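Local structure of ceramide very long chain fatty acid hydroxylase SCS7 (Saccharomyces cerevisiae, 4ZR1) at residues A[145-150]-A[272-277]; A[261-264]-A[270-273]. The protein hydroxylates the very long chain fatty acid of sphingolipids in the membrane, presumably at C-2 of the acyl chain, with electrons from cytochrome b5. One frame throughout, in Å; residues are numbered along the deposited sequence.

Interactions 1 and 2 both use helix 269-273 and lie about 4 Å apart, centre to centre. Interaction 2 ties that short helix back to the loop just before it, whereas interaction 1 ties the turn that ends it to the transmembrane helix 128-154, far away in sequence. Both are mainly buried, but interaction 1 reaches the surface at Phe274, while all four touching residues of interaction 2 are inside. Their chemistry differs accordingly: an aromatic pair and hydroxyls in the first, a carboxylate gripping backbone N-H groups in the second. Thr276 and Asp271 connect the two, as do His150 and Phe263, the latter pair beside a zinc.

Interaction 1 (A[145-150]-A[272-277]); sequences IEYGLH and EVFGTY. With ZN (zinc ion), chain D.
A Schellman motif ends helix 269-273, and the two residues flanking its glycine, Phe274 and Thr276, meet Tyr147 of the transmembrane helix 128-154. Gly275 supplies the positive phi of the turn, with Thr276 N bonded to Asp271 O and Gly275 N to Glu272 O. Tyr147 extends away from its own helix, CG anti to the backbone N (chi1 179°), and thus carries its hydroxyl across to the turn. There Tyr147 OH donates to Thr276 OG1 at 2.7 Å, the threonine oxygen lying in the plane of the phenol at its edge. The methyl CG2 of Thr276 also packs by this hydroxyl, 3.3 Å from Tyr147 OH. Phe274 comes in beside the phenol: its CB is 3.4 Å from Tyr147 OH, and its CD2 lies 3.6 Å from Tyr147 CE2. The two rings are tilted by only 24°, but slid so far apart that their centroids are separated by 5.3 Å and they barely overlap. Val273 CG1 covers one face of the Phe274 ring, over its centre. One turn along the same helix, His150 binds zinc through NE2 at 2.3 Å, in a site completed by His155, His174, His178 and His254. Its ND1 is bonded to Phe263 O, a second-shell link that would fix the ring's rotation. Around the pair, Arg151 of helix 128-154 bonds Tyr147 OH and packs on Phe274 and Thr276, Asp271 of helix 269-273 bonds Thr276 OG1, and Trp270 of the same short helix lies against the tyrosine.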
# COMPACT_ATOMS: atom_id res chain seq x y z
N ILE A 145 11.67 6.45 2.96
CA ILE A 145 11.39 5.36 2.04
C ILE A 145 9.89 5.09 1.91
O ILE A 145 9.35 5.03 0.79
CB ILE A 145 12.11 4.09 2.48
CG1 ILE A 145 13.62 4.28 2.30
CG2 ILE A 145 11.61 2.89 1.71
CD1 ILE A 145 14.46 3.21 2.96
N GLU A 146 9.23 4.92 3.06
CA GLU A 146 7.77 4.78 3.12
C GLU A 146 7.05 5.86 2.30
O GLU A 146 6.18 5.55 1.50
CB GLU A 146 7.30 4.83 4.57
CG GLU A 146 5.79 4.94 4.73
CD GLU A 146 5.37 5.31 6.15
OE1 GLU A 146 4.49 6.20 6.28
OE2 GLU A 146 5.89 4.70 7.12
N TYR A 147 7.44 7.12 2.50
CA TYR A 147 6.88 8.22 1.71
C TYR A 147 7.23 8.11 0.22
O TYR A 147 6.38 8.34 -0.63
CB TYR A 147 7.38 9.58 2.25
CG TYR A 147 6.85 10.77 1.47
CD1 TYR A 147 5.62 11.33 1.78
CD2 TYR A 147 7.58 11.31 0.42
CE1 TYR A 147 5.13 12.41 1.06
CE2 TYR A 147 7.11 12.38 -0.30
CZ TYR A 147 5.88 12.92 0.02
OH TYR A 147 5.40 13.99 -0.70
N GLY A 148 8.47 7.74 -0.08
CA GLY A 148 8.96 7.71 -1.45
C GLY A 148 8.41 6.58 -2.31
O GLY A 148 7.97 6.80 -3.44
N LEU A 149 8.46 5.36 -1.78
CA LEU A 149 7.86 4.21 -2.45
C LEU A 149 6.38 4.46 -2.72
O LEU A 149 5.91 4.27 -3.84
CB LEU A 149 8.02 2.95 -1.61
CG LEU A 149 9.45 2.45 -1.55
CD1 LEU A 149 9.54 1.12 -0.84
CD2 LEU A 149 10.01 2.36 -2.95
N HIS A 150 5.67 4.91 -1.69
CA HIS A 150 4.24 5.13 -1.82
C HIS A 150 3.91 6.16 -2.88
O HIS A 150 3.06 5.92 -3.74
CB HIS A 150 3.65 5.56 -0.49
CG HIS A 150 2.16 5.55 -0.48
ND1 HIS A 150 1.41 6.04 0.58
CD2 HIS A 150 1.27 5.09 -1.39
CE1 HIS A 150 0.13 5.89 0.31
NE2 HIS A 150 0.01 5.32 -0.88
N GLU A 272 4.01 17.01 4.86
CA GLU A 272 4.11 18.42 5.16
C GLU A 272 5.40 18.98 4.55
O GLU A 272 5.38 19.98 3.84
CB GLU A 272 4.07 18.61 6.67
CG GLU A 272 3.01 19.58 7.14
CD GLU A 272 2.49 19.26 8.53
OE1 GLU A 272 3.30 18.84 9.38
OE2 GLU A 272 1.29 19.50 8.81
N VAL A 273 6.50 18.29 4.81
CA VAL A 273 7.81 18.65 4.28
C VAL A 273 7.81 18.83 2.76
O VAL A 273 8.35 19.81 2.25
CB VAL A 273 8.85 17.58 4.65
CG1 VAL A 273 10.18 17.85 3.98
CG2 VAL A 273 9.00 17.47 6.17
N PHE A 274 7.19 17.90 2.04
CA PHE A 274 7.22 17.91 0.57
C PHE A 274 5.93 18.39 -0.06
O PHE A 274 5.69 18.19 -1.25
CB PHE A 274 7.55 16.52 0.02
CG PHE A 274 8.91 16.04 0.39
CD1 PHE A 274 10.04 16.60 -0.20
CD2 PHE A 274 9.07 14.99 1.26
CE1 PHE A 274 11.31 16.14 0.12
CE2 PHE A 274 10.34 14.52 1.59
CZ PHE A 274 11.46 15.09 1.02
N GLY A 275 5.09 19.01 0.76
CA GLY A 275 3.88 19.65 0.28
C GLY A 275 2.93 18.71 -0.44
O GLY A 275 2.52 18.97 -1.56
N THR A 276 2.60 17.60 0.22
CA THR A 276 1.56 16.71 -0.27
C THR A 276 0.56 16.41 0.84
O THR A 276 -0.19 15.45 0.74
CB THR A 276 2.13 15.38 -0.82
OG1 THR A 276 2.96 14.77 0.17
CG2 THR A 276 2.94 15.61 -2.09
N TYR A 277 0.58 17.23 1.89
CA TYR A 277 -0.34 17.06 3.01
C TYR A 277 -1.79 16.97 2.52
O TYR A 277 -2.14 17.55 1.49
CB TYR A 277 -0.18 18.20 4.03
CG TYR A 277 -1.03 18.03 5.27
CD1 TYR A 277 -0.73 17.04 6.21
CD2 TYR A 277 -2.12 18.85 5.53
CE1 TYR A 277 -1.49 16.87 7.35
CE2 TYR A 277 -2.90 18.69 6.67
CZ TYR A 277 -2.57 17.69 7.57
OH TYR A 277 -3.33 17.51 8.71
ZN ZN D . -1.88 4.71 -2.06

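Interaction 2 (A[261-264]-A[270-273]); sequences LGFG and WDEV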
# COMPACT_ATOMS: atom_id res chain seq x y z
N LEU A 261 -2.51 12.86 -2.71
CA LEU A 261 -1.99 13.36 -1.45
C LEU A 261 -2.03 12.28 -0.36
O LEU A 261 -2.54 11.19 -0.59
CB LEU A 261 -2.80 14.58 -1.00
CG LEU A 261 -2.90 15.75 -1.96
CD1 LEU A 261 -3.93 16.72 -1.45
CD2 LEU A 261 -1.55 16.44 -2.14
N GLY A 262 -1.48 12.60 0.81
CA GLY A 262 -1.55 11.73 1.97
C GLY A 262 -0.72 10.46 1.84
O GLY A 262 -1.18 9.37 2.22
N PHE A 263 0.50 10.59 1.33
CA PHE A 263 1.35 9.43 1.09
C PHE A 263 1.98 8.87 2.36
O PHE A 263 2.36 7.69 2.40
CB PHE A 263 2.44 9.78 0.07
CG PHE A 263 1.89 10.25 -1.24
CD1 PHE A 263 1.21 9.38 -2.07
CD2 PHE A 263 2.04 11.57 -1.64
CE1 PHE A 263 0.69 9.81 -3.29
CE2 PHE A 263 1.53 12.01 -2.85
CZ PHE A 263 0.85 11.12 -3.68
N GLY A 264 2.09 9.68 3.41
CA GLY A 264 2.60 9.18 4.67
C GLY A 264 1.53 8.38 5.40
O GLY A 264 0.39 8.84 5.47
N TRP A 270 6.41 13.73 6.32
CA TRP A 270 7.00 13.97 5.01
C TRP A 270 6.00 14.54 4.01
O TRP A 270 6.40 15.06 2.96
CB TRP A 270 7.61 12.67 4.48
CG TRP A 270 8.70 12.16 5.35
CD1 TRP A 270 8.68 11.05 6.14
CD2 TRP A 270 9.98 12.77 5.55
NE1 TRP A 270 9.87 10.91 6.81
CE2 TRP A 270 10.69 11.96 6.46
CE3 TRP A 270 10.61 13.92 5.04
CZ2 TRP A 270 11.99 12.26 6.88
CZ3 TRP A 270 11.89 14.21 5.45
CH2 TRP A 270 12.57 13.39 6.36
N ASP A 271 4.71 14.44 4.32
CA ASP A 271 3.68 15.07 3.49
C ASP A 271 3.79 16.58 3.63
O ASP A 271 3.68 17.34 2.67
CB ASP A 271 2.28 14.61 3.90
CG ASP A 271 1.83 13.38 3.14
OD1 ASP A 271 2.19 13.24 1.95
OD2 ASP A 271 1.13 12.54 3.75
N GLU A 272 4.01 17.01 4.86
CA GLU A 272 4.11 18.42 5.16
C GLU A 272 5.40 18.98 4.55
O GLU A 272 5.38 19.98 3.84
CB GLU A 272 4.07 18.61 6.67
CG GLU A 272 3.01 19.58 7.14
CD GLU A 272 2.49 19.26 8.53
OE1 GLU A 272 3.30 18.84 9.38
OE2 GLU A 272 1.29 19.50 8.81
N VAL A 273 6.50 18.29 4.81
CA VAL A 273 7.81 18.65 4.28
C VAL A 273 7.81 18.83 2.76
O VAL A 273 8.35 19.81 2.25
CB VAL A 273 8.85 17.58 4.65
CG1 VAL A 273 10.18 17.85 3.98
CG2 VAL A 273 9.00 17.47 6.17
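Hydrogen bonds carry most of this contact, in which the carboxylate of Asp271, near the middle of helix 269-273, receives two successive backbone N-H groups from the loop 261-264, which follows helix 242-256. Phe263 N gives its hydrogen to OD1 of Asp271 at 3.2 Å, on the syn lone pair, along a bent path of 142°. Gly264 N reaches OD2 of Asp271 at 3.0 Å and is straighter, 163°, but comes from above the carboxylate, 42° out of its plane. Each oxygen has a further hydroxyl partner: Thr276 OG1 at OD1, and Tyr250 OH, from helix 242-256, at OD2. The loop's carbonyls Phe263 O and Leu261 O bond ND1 of the zinc ligands His150 and His254, so Asp271 sits behind a second shell of the metal site.

The rest is close packing. Gly262 CA lies 3.3 Å from Asp271 OD2, and the positive phi of this glycine shapes the bend that leads into the two donors. The Phe263 side chain crosses that of Asp271 at about a right angle, its CB 3.9 Å from OD1, while its ring turns edge-to-face with His150. Replacing Asp271 by an alanine would probably leave the amides of Phe263 and Gly264 without their acceptor, and the loop beside the zinc site less firmly fixed.

With four polar partners, this buried carboxylate is well satisfied; the N-H and O-H groups are likely to stabilise its negative charge.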